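PDB 5DU9: CDA peptide synthetase I from Streptomyces coelicolor, which is a peptide synthetase, represented here by a condensation domain, a two-lobed alpha/beta fold. Local coordinates for residues S138-F143 / Y152-H157; L239-R244 / S384-P389; G219-R224 / R312-L317. The protein carries 1 engineered substitution. All blocks are in the same frame, centred on the assembly; numbering follows the deposited sequence.

Interaction 1. Residues S138-F143 / Y152-H157; sequences SSHALF and YYLGVH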
loop_
_atom_site.group_PDB
_atom_site.type_symbol
_atom_site.label_atom_id
_atom_site.label_comp_id
_atom_site.label_asym_id
_atom_site.label_seq_id
_atom_site.Cartn_x
_atom_site.Cartn_y
_atom_site.Cartn_z
ATOM N N SER A 138 -15.492 -3.543 4.315
ATOM C CA SER A 138 -14.966 -2.191 4.336
ATOM C C SER A 138 -15.767 -1.317 5.284
ATOM O O SER A 138 -16.847 -1.697 5.750
ATOM C CB SER A 138 -14.955 -1.593 2.926
ATOM O OG SER A 138 -16.266 -1.460 2.408
ATOM N N SER A 139 -15.211 -0.143 5.563
ATOM C CA SER A 139 -15.793 0.814 6.486
ATOM C C SER A 139 -15.583 2.203 5.900
ATOM O O SER A 139 -14.469 2.545 5.510
ATOM C CB SER A 139 -15.143 0.688 7.865
ATOM O OG SER A 139 -15.697 1.604 8.791
ATOM N N HIS A 140 -16.654 2.989 5.831
ATOM C CA HIS A 140 -16.624 4.278 5.150
ATOM C C HIS A 140 -17.144 5.386 6.046
ATOM O O HIS A 140 -18.203 5.257 6.660
ATOM C CB HIS A 140 -17.458 4.223 3.870
ATOM C CG HIS A 140 -17.048 3.135 2.929
ATOM N ND1 HIS A 140 -16.381 3.384 1.749
ATOM C CD2 HIS A 140 -17.206 1.791 2.995
ATOM C CE1 HIS A 140 -16.150 2.241 1.128
ATOM N NE2 HIS A 140 -16.638 1.260 1.864
ATOM N N ALA A 141 -16.394 6.480 6.115
ATOM C CA ALA A 141 -16.830 7.643 6.876
ATOM C C ALA A 141 -16.439 8.938 6.185
ATOM O O ALA A 141 -15.326 9.075 5.680
ATOM C CB ALA A 141 -16.251 7.605 8.282
ATOM N N LEU A 142 -17.380 9.877 6.163
ATOM C CA LEU A 142 -17.123 11.234 5.710
ATOM C C LEU A 142 -17.060 12.135 6.931
ATOM O O LEU A 142 -18.028 12.231 7.681
ATOM C CB LEU A 142 -18.214 11.711 4.749
ATOM C CG LEU A 142 -18.070 13.150 4.241
ATOM C CD1 LEU A 142 -16.877 13.271 3.299
ATOM C CD2 LEU A 142 -19.348 13.616 3.564
ATOM N N PHE A 143 -15.912 12.768 7.140
ATOM C CA PHE A 143 -15.757 13.733 8.219
ATOM C C PHE A 143 -15.921 15.151 7.689
ATOM O O PHE A 143 -15.387 15.483 6.633
ATOM C CB PHE A 143 -14.388 13.596 8.885
ATOM C CG PHE A 143 -14.157 12.268 9.542
ATOM C CD1 PHE A 143 -14.489 12.073 10.873
ATOM C CD2 PHE A 143 -13.595 11.218 8.834
ATOM C CE1 PHE A 143 -14.270 10.854 11.482
ATOM C CE2 PHE A 143 -13.375 9.997 9.442
ATOM C CZ PHE A 143 -13.712 9.818 10.767
ATOM N N TYR A 152 -12.534 11.865 3.717
ATOM C CA TYR A 152 -13.196 10.598 3.424
ATOM C C TYR A 152 -12.285 9.455 3.827
ATOM O O TYR A 152 -11.195 9.318 3.279
ATOM C CB TYR A 152 -13.551 10.476 1.938
ATOM C CG TYR A 152 -14.430 9.280 1.643
ATOM C CD1 TYR A 152 -13.911 7.989 1.636
ATOM C CD2 TYR A 152 -15.786 9.440 1.391
ATOM C CE1 TYR A 152 -14.719 6.895 1.382
ATOM C CE2 TYR A 152 -16.595 8.354 1.131
ATOM C CZ TYR A 152 -16.057 7.085 1.129
ATOM O OH TYR A 152 -16.866 6.003 0.876
ATOM N N TYR A 153 -12.744 8.636 4.771
ATOM C CA TYR A 153 -11.986 7.481 5.240
ATOM C C TYR A 153 -12.465 6.195 4.592
ATOM O O TYR A 153 -13.650 5.874 4.620
ATOM C CB TYR A 153 -12.094 7.358 6.761
ATOM C CG TYR A 153 -11.660 6.016 7.329
ATOM C CD1 TYR A 153 -10.325 5.630 7.328
ATOM C CD2 TYR A 153 -12.588 5.152 7.893
ATOM C CE1 TYR A 153 -9.931 4.413 7.859
ATOM C CE2 TYR A 153 -12.202 3.933 8.429
ATOM C CZ TYR A 153 -10.873 3.572 8.415
ATOM O OH TYR A 153 -10.497 2.359 8.954
ATOM N N LEU A 154 -11.514 5.467 4.018
ATOM C CA LEU A 154 -11.755 4.147 3.457
ATOM C C LEU A 154 -10.989 3.116 4.268
ATOM O O LEU A 154 -9.765 3.013 4.162
ATOM C CB LEU A 154 -11.329 4.092 1.989
ATOM C CG LEU A 154 -11.352 2.708 1.329
ATOM C CD1 LEU A 154 -12.760 2.145 1.279
ATOM C CD2 LEU A 154 -10.748 2.772 -0.066
ATOM N N GLY A 155 -11.720 2.371 5.093
ATOM C CA GLY A 155 -11.150 1.282 5.860
ATOM C C GLY A 155 -11.527 -0.010 5.176
ATOM O O GLY A 155 -12.656 -0.162 4.717
ATOM N N VAL A 156 -10.585 -0.942 5.097
ATOM C CA VAL A 156 -10.844 -2.208 4.432
ATOM C C VAL A 156 -10.172 -3.346 5.164
ATOM O O VAL A 156 -9.308 -3.134 6.018
ATOM C CB VAL A 156 -10.343 -2.205 2.968
ATOM C CG1 VAL A 156 -11.028 -1.109 2.158
ATOM C CG2 VAL A 156 -8.820 -2.042 2.909
ATOM N N HIS A 157 -10.592 -4.559 4.831
ATOM C CA HIS A 157 -9.788 -5.730 5.111
ATOM C C HIS A 157 -8.851 -5.894 3.930
ATOM O O HIS A 157 -9.279 -5.788 2.786
ATOM C CB HIS A 157 -10.639 -6.978 5.300
ATOM C CG HIS A 157 -9.902 -8.095 5.965
ATOM N ND1 HIS A 157 -8.853 -8.755 5.361
ATOM C CD2 HIS A 157 -10.046 -8.651 7.190
ATOM C CE1 HIS A 157 -8.389 -9.679 6.185
ATOM N NE2 HIS A 157 -9.091 -9.632 7.302
#
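The Y152 and H140 side chains meet on the face of the sheet they share with L154: the phenol OH comes in at the edge of the imidazole, near its plane, and lies 2.8 Å from H140 ND1, a hydrogen bond in which either atom could be the donor. Over one face of the Y152 ring, toward its rim, lies A141 O. L154 CD1 touches H140 CE1 at 3.4 Å. H140 NE2 makes a second hydrogen bond, 2.8 Å to S138 OG, in which again either atom could be the donor, so both nitrogens of this buried ring are bonded and its rotation is fixed. F169 meets the same imidazole. On the other side of the sheet, the Y153 ring has G155 N 3.6 Å above its plane, lying over a residue without a side chain, and its OH is hydrogen-bonded to D125, whose other carboxylate oxygen bonds S139 OG. Y153 CB sits at the edge of the F143 ring, 4.0 Å from CE2. Between the two layers run the paired backbones: S139 with G155 and A141 with Y153 are hydrogen-bonded pairs, and Y153 N to A141 O is the straightest bond, at 2.8 Å and 172°. This is an antiparallel beta hairpin in the six-stranded sheet, and its second strand runs through H157 into the HHxxxDG signature of condensation domains, which includes pocket residue H158.

Interaction 2. Residues L239-R244 / S384-P389; sequences LAPTVR and SISSGP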
loop_
_atom_site.group_PDB
_atom_site.type_symbol
_atom_site.label_atom_id
_atom_site.label_comp_id
_atom_site.label_asym_id
_atom_site.label_seq_id
_atom_site.Cartn_x
_atom_site.Cartn_y
_atom_site.Cartn_z
ATOM N N LEU A 239 2.231 -7.496 12.793
ATOM C CA LEU A 239 1.244 -6.793 13.606
ATOM C C LEU A 239 0.844 -5.485 12.941
ATOM O O LEU A 239 1.626 -4.900 12.202
ATOM C CB LEU A 239 1.805 -6.500 14.999
ATOM C CG LEU A 239 2.214 -7.694 15.865
ATOM C CD1 LEU A 239 2.921 -7.206 17.119
ATOM C CD2 LEU A 239 1.008 -8.549 16.222
ATOM N N ALA A 240 -0.365 -5.016 13.231
ATOM C CA ALA A 240 -0.792 -3.704 12.762
ATOM C C ALA A 240 0.205 -2.674 13.278
ATOM O O ALA A 240 0.576 -2.713 14.448
ATOM C CB ALA A 240 -2.199 -3.380 13.239
ATOM N N PRO A 241 0.662 -1.769 12.402
ATOM C CA PRO A 241 1.728 -0.846 12.800
ATOM C C PRO A 241 1.268 0.351 13.614
ATOM O O PRO A 241 0.114 0.780 13.533
ATOM C CB PRO A 241 2.287 -0.371 11.459
ATOM C CG PRO A 241 1.117 -0.434 10.535
ATOM C CD PRO A 241 0.348 -1.653 10.966
ATOM N N THR A 242 2.191 0.865 14.416
ATOM C CA THR A 242 2.116 2.231 14.895
ATOM C C THR A 242 2.572 3.100 13.741
ATOM O O THR A 242 3.619 2.837 13.154
ATOM C CB THR A 242 3.000 2.461 16.125
ATOM O OG1 THR A 242 2.576 1.597 17.185
ATOM C CG2 THR A 242 2.922 3.909 16.585
ATOM N N VAL A 243 1.789 4.119 13.406
ATOM C CA VAL A 243 2.054 4.920 12.217
ATOM C C VAL A 243 2.399 6.349 12.601
ATOM O O VAL A 243 1.657 7.004 13.337
ATOM C CB VAL A 243 0.843 4.920 11.257
ATOM C CG1 VAL A 243 1.153 5.708 9.992
ATOM C CG2 VAL A 243 0.441 3.495 10.906
ATOM N N ARG A 244 3.545 6.819 12.114
ATOM C CA ARG A 244 3.932 8.210 12.285
ATOM C C ARG A 244 4.163 8.823 10.918
ATOM O O ARG A 244 4.884 8.273 10.080
ATOM C CB ARG A 244 5.177 8.334 13.166
ATOM C CG ARG A 244 4.918 8.021 14.637
ATOM C CD ARG A 244 3.955 9.025 15.274
ATOM N NE ARG A 244 3.677 8.716 16.676
ATOM C CZ ARG A 244 2.685 7.934 17.100
ATOM N NH1 ARG A 244 1.855 7.361 16.234
ATOM N NH2 ARG A 244 2.521 7.725 18.400
ATOM N N SER A 384 -2.189 7.833 3.122
ATOM C CA SER A 384 -2.223 6.501 3.701
ATOM C C SER A 384 -2.545 6.575 5.189
ATOM O O SER A 384 -2.124 7.505 5.877
ATOM C CB SER A 384 -0.879 5.804 3.470
ATOM O OG SER A 384 -0.885 4.486 3.983
ATOM N N ILE A 385 -3.314 5.606 5.679
ATOM C CA ILE A 385 -3.599 5.499 7.110
ATOM C C ILE A 385 -2.847 4.305 7.678
ATOM O O ILE A 385 -2.186 4.412 8.710
ATOM C CB ILE A 385 -5.116 5.359 7.387
ATOM C CG1 ILE A 385 -5.858 6.638 6.981
ATOM C CG2 ILE A 385 -5.381 5.044 8.857
ATOM C CD1 ILE A 385 -5.450 7.890 7.752
ATOM N N SER A 386 -2.956 3.170 6.997
ATOM C CA SER A 386 -2.194 1.979 7.347
ATOM C C SER A 386 -2.130 1.063 6.134
ATOM O O SER A 386 -3.161 0.644 5.620
ATOM C CB SER A 386 -2.821 1.257 8.535
ATOM O OG SER A 386 -2.061 0.114 8.883
ATOM N N SER A 387 -0.921 0.762 5.670
ATOM C CA SER A 387 -0.751 0.009 4.429
ATOM C C SER A 387 -0.766 -1.504 4.636
ATOM O O SER A 387 -0.947 -2.256 3.683
ATOM C CB SER A 387 0.554 0.414 3.728
ATOM O OG SER A 387 1.693 -0.180 4.335
ATOM N N GLY A 388 -0.591 -1.951 5.876
ATOM C CA GLY A 388 -0.587 -3.373 6.171
ATOM C C GLY A 388 0.239 -3.694 7.399
ATOM O O GLY A 388 1.008 -2.854 7.865
ATOM N N PRO A 389 0.089 -4.915 7.933
ATOM C CA PRO A 389 0.857 -5.306 9.117
ATOM C C PRO A 389 2.326 -5.525 8.788
ATOM O O PRO A 389 2.661 -5.745 7.625
ATOM C CB PRO A 389 0.193 -6.611 9.553
ATOM C CG PRO A 389 -0.356 -7.176 8.300
ATOM C CD PRO A 389 -0.783 -6.006 7.460
#
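P241 presses the CG and CD corner of its ring against two oxygens, with CD 3.4 Å from G388 O and CG 3.6 Å from S386 OG. Further along, V243 brings both methyls to the backbone of the corner, CG2 lying 3.5 Å from I385 O. At the other end the contact passes to the backbone of L239, whose carbonyl O is 3.2 Å from P389 CA and 3.5 Å from P389 CB. No hydrogen bond crosses between 239-244 and 384-389; the two run roughly antiparallel and hold largely by van der Waals contact of carbon with oxygen. S386 OG reaches P241 because it stands anti to the backbone N (chi1 -179°). G388 O is presented by a backbone at phi 153°, psi 166°, where a CB would run into the carbonyl O of S387, and it also receives a weak hydrogen bond from N394 ND2. Behind the first shell, I385 and S386 both face G35, a classic beta bulge where the chain turns out of its sheet. The other segment is fixed by H31 ND1 at A240 N, R126 NH1 at P241 O and a backbone bond between L239 and T390. In the middle, S387 touches the bound (2S)-2-amino-N-butyl-propanamide and bonds through OG to E410. Segment 384-389 thus leaves strand 379-384 of the six-stranded sheet for strand 393-398 of the four-stranded one, a crossover between lobes beside the ligand pocket, consistent with the latch of condensation domains.

Interaction 3. Residues G219-R224 / R312-L317; sequences GLFTDR and RLPLRL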
loop_
_atom_site.group_PDB
_atom_site.type_symbol
_atom_site.label_atom_id
_atom_site.label_comp_id
_atom_site.label_asym_id
_atom_site.label_seq_id
_atom_site.Cartn_x
_atom_site.Cartn_y
_atom_site.Cartn_z
ATOM N N GLY A 219 18.120 -18.933 -5.874
ATOM C CA GLY A 219 19.541 -18.773 -6.143
ATOM C C GLY A 219 20.133 -17.539 -5.492
ATOM O O GLY A 219 21.272 -17.565 -5.022
ATOM N N LEU A 220 19.356 -16.458 -5.460
ATOM C CA LEU A 220 19.805 -15.188 -4.888
ATOM C C LEU A 220 19.977 -15.231 -3.372
ATOM O O LEU A 220 20.704 -14.413 -2.807
ATOM C CB LEU A 220 18.814 -14.066 -5.223
ATOM C CG LEU A 220 18.809 -13.430 -6.616
ATOM C CD1 LEU A 220 17.870 -12.226 -6.607
ATOM C CD2 LEU A 220 20.202 -13.015 -7.064
ATOM N N PHE A 221 19.298 -16.169 -2.717
ATOM C CA PHE A 221 19.249 -16.192 -1.253
ATOM C C PHE A 221 19.655 -17.537 -0.658
ATOM O O PHE A 221 19.108 -17.961 0.360
ATOM C CB PHE A 221 17.840 -15.816 -0.787
ATOM C CG PHE A 221 17.459 -14.406 -1.117
ATOM C CD1 PHE A 221 17.762 -13.375 -0.248
ATOM C CD2 PHE A 221 16.807 -14.103 -2.304
ATOM C CE1 PHE A 221 17.420 -12.070 -0.549
ATOM C CE2 PHE A 221 16.468 -12.803 -2.612
ATOM C CZ PHE A 221 16.773 -11.783 -1.732
ATOM N N THR A 222 20.624 -18.198 -1.285
ATOM C CA THR A 222 21.120 -19.469 -0.779
ATOM C C THR A 222 21.724 -19.313 0.613
ATOM O O THR A 222 21.711 -20.254 1.405
ATOM C CB THR A 222 22.176 -20.086 -1.722
ATOM O OG1 THR A 222 23.180 -19.111 -2.036
ATOM C CG2 THR A 222 21.526 -20.570 -3.010
ATOM N N ASP A 223 22.245 -18.125 0.915
ATOM C CA ASP A 223 22.835 -17.870 2.228
ATOM C C ASP A 223 21.768 -17.522 3.266
ATOM O O ASP A 223 22.059 -17.446 4.461
ATOM C CB ASP A 223 23.881 -16.753 2.147
ATOM C CG ASP A 223 23.325 -15.470 1.572
ATOM O OD1 ASP A 223 22.428 -15.544 0.710
ATOM O OD2 ASP A 223 23.794 -14.386 1.979
ATOM N N ARG A 224 20.537 -17.320 2.803
ATOM C CA ARG A 224 19.387 -17.136 3.687
ATOM C C ARG A 224 19.642 -16.090 4.776
ATOM O O ARG A 224 19.585 -16.396 5.968
ATOM C CB ARG A 224 19.002 -18.477 4.319
ATOM C CG ARG A 224 18.413 -19.459 3.321
ATOM C CD ARG A 224 18.239 -20.852 3.909
ATOM N NE ARG A 224 17.567 -21.743 2.966
ATOM C CZ ARG A 224 17.522 -23.068 3.075
ATOM N NH1 ARG A 224 18.121 -23.682 4.089
ATOM N NH2 ARG A 224 16.881 -23.782 2.160
ATOM N N ARG A 312 5.137 -8.781 -2.726
ATOM C CA ARG A 312 6.273 -8.120 -2.092
ATOM C C ARG A 312 7.512 -8.970 -2.286
ATOM O O ARG A 312 7.512 -10.149 -1.948
ATOM C CB ARG A 312 6.008 -7.891 -0.609
ATOM C CG ARG A 312 7.205 -7.341 0.148
ATOM C CD ARG A 312 6.782 -6.708 1.458
ATOM N NE ARG A 312 5.924 -7.594 2.235
ATOM C CZ ARG A 312 5.242 -7.222 3.313
ATOM N NH1 ARG A 312 5.314 -5.971 3.754
ATOM N NH2 ARG A 312 4.482 -8.101 3.951
ATOM N N LEU A 313 8.566 -8.370 -2.833
ATOM C CA LEU A 313 9.777 -9.116 -3.148
ATOM C C LEU A 313 11.015 -8.456 -2.562
ATOM O O LEU A 313 11.061 -7.237 -2.414
ATOM C CB LEU A 313 9.926 -9.268 -4.658
ATOM C CG LEU A 313 8.956 -10.284 -5.259
ATOM C CD1 LEU A 313 8.865 -10.107 -6.763
ATOM C CD2 LEU A 313 9.363 -11.707 -4.910
ATOM N N PRO A 314 12.018 -9.273 -2.221
ATOM C CA PRO A 314 13.234 -8.770 -1.578
ATOM C C PRO A 314 14.227 -8.212 -2.582
ATOM O O PRO A 314 14.551 -8.872 -3.568
ATOM C CB PRO A 314 13.794 -10.012 -0.896
ATOM C CG PRO A 314 13.410 -11.119 -1.816
ATOM C CD PRO A 314 12.062 -10.739 -2.379
ATOM N N LEU A 315 14.694 -6.999 -2.320
ATOM C CA LEU A 315 15.698 -6.352 -3.144
ATOM C C LEU A 315 17.016 -6.370 -2.392
ATOM O O LEU A 315 17.174 -5.695 -1.371
ATOM C CB LEU A 315 15.270 -4.922 -3.477
ATOM C CG LEU A 315 16.042 -4.205 -4.583
ATOM C CD1 LEU A 315 15.714 -4.799 -5.942
ATOM C CD2 LEU A 315 15.721 -2.726 -4.554
ATOM N N ARG A 316 17.956 -7.168 -2.882
ATOM C CA ARG A 316 19.240 -7.313 -2.228
ATOM C C ARG A 316 20.271 -6.430 -2.904
ATOM O O ARG A 316 20.436 -6.473 -4.126
ATOM C CB ARG A 316 19.683 -8.764 -2.251
ATOM C CG ARG A 316 20.812 -9.031 -1.315
ATOM C CD ARG A 316 21.025 -10.512 -1.168
ATOM N NE ARG A 316 21.795 -10.812 0.023
ATOM C CZ ARG A 316 22.028 -12.039 0.461
ATOM N NH1 ARG A 316 21.547 -13.085 -0.203
ATOM N NH2 ARG A 316 22.741 -12.215 1.562
ATOM N N LEU A 317 20.955 -5.634 -2.090
ATOM C CA LEU A 317 21.841 -4.582 -2.572
ATOM C C LEU A 317 23.161 -4.636 -1.823
ATOM O O LEU A 317 23.176 -4.647 -0.594
ATOM C CB LEU A 317 21.192 -3.207 -2.378
ATOM C CG LEU A 317 19.754 -3.079 -2.882
ATOM C CD1 LEU A 317 19.046 -1.890 -2.258
ATOM C CD2 LEU A 317 19.749 -2.970 -4.394
#
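F221 and D223 lie in a type I beta turn, F221 to R224, that follows helix 208-220, and they meet P314 and R316 on one face of strand 312-317 in the two-stranded antiparallel sheet of the condensation domain. The turn is closed by R224 N to F221 O at 2.9 Å. F221 reaches the strand with the far end of its ring, CZ 3.4 Å from P314 CG, the two side chains crossing at a slant; V359 touches both. L315 faces the other way, onto helix 325-341. R316 passes F221 in the opposite direction, its chain extended from CG to NE, with CD 4.0 Å from F221 CE1 and the guanidinium within 11° of parallel to the ring. At its end it meets D223 tip to tip in a salt bridge whose two flat groups are nearly coplanar. This pair lies at the surface, where both residues also touch a crystal neighbour. R316 NH1 also gives a weak bond to O of L220, the residue before the turn. Of the two contacts to the carboxylate, that from NH2 to OD2 is modelled doubtfully short, whereas R316 NH1 meets the syn lone pair of D223 OD1 at 2.8 Å and 167°.

In the fold
Reading from the N terminus, interaction 1 comes first and is the most local: eight residues separate its two segments, and the hairpin closes before either other contact opens. Interaction 3 then opens at 219-224, where helix 208-220 gives way to a turn, and interaction 2 opens at 239-244, leading into strand 242-248. Strand 312-317 closes the first of these loops, 384-389 the second, so interactions 2 and 3 cross. Interaction 1 lies within the six-stranded sheet, interaction 2 joins that sheet's exit to the edge of the four-stranded one, and interaction 3 ties the turn after helix 208-220 to the two-stranded sheet. Interactions 1 and 3 lie on opposite sides of the chain's centre, their centres about 36 Å apart.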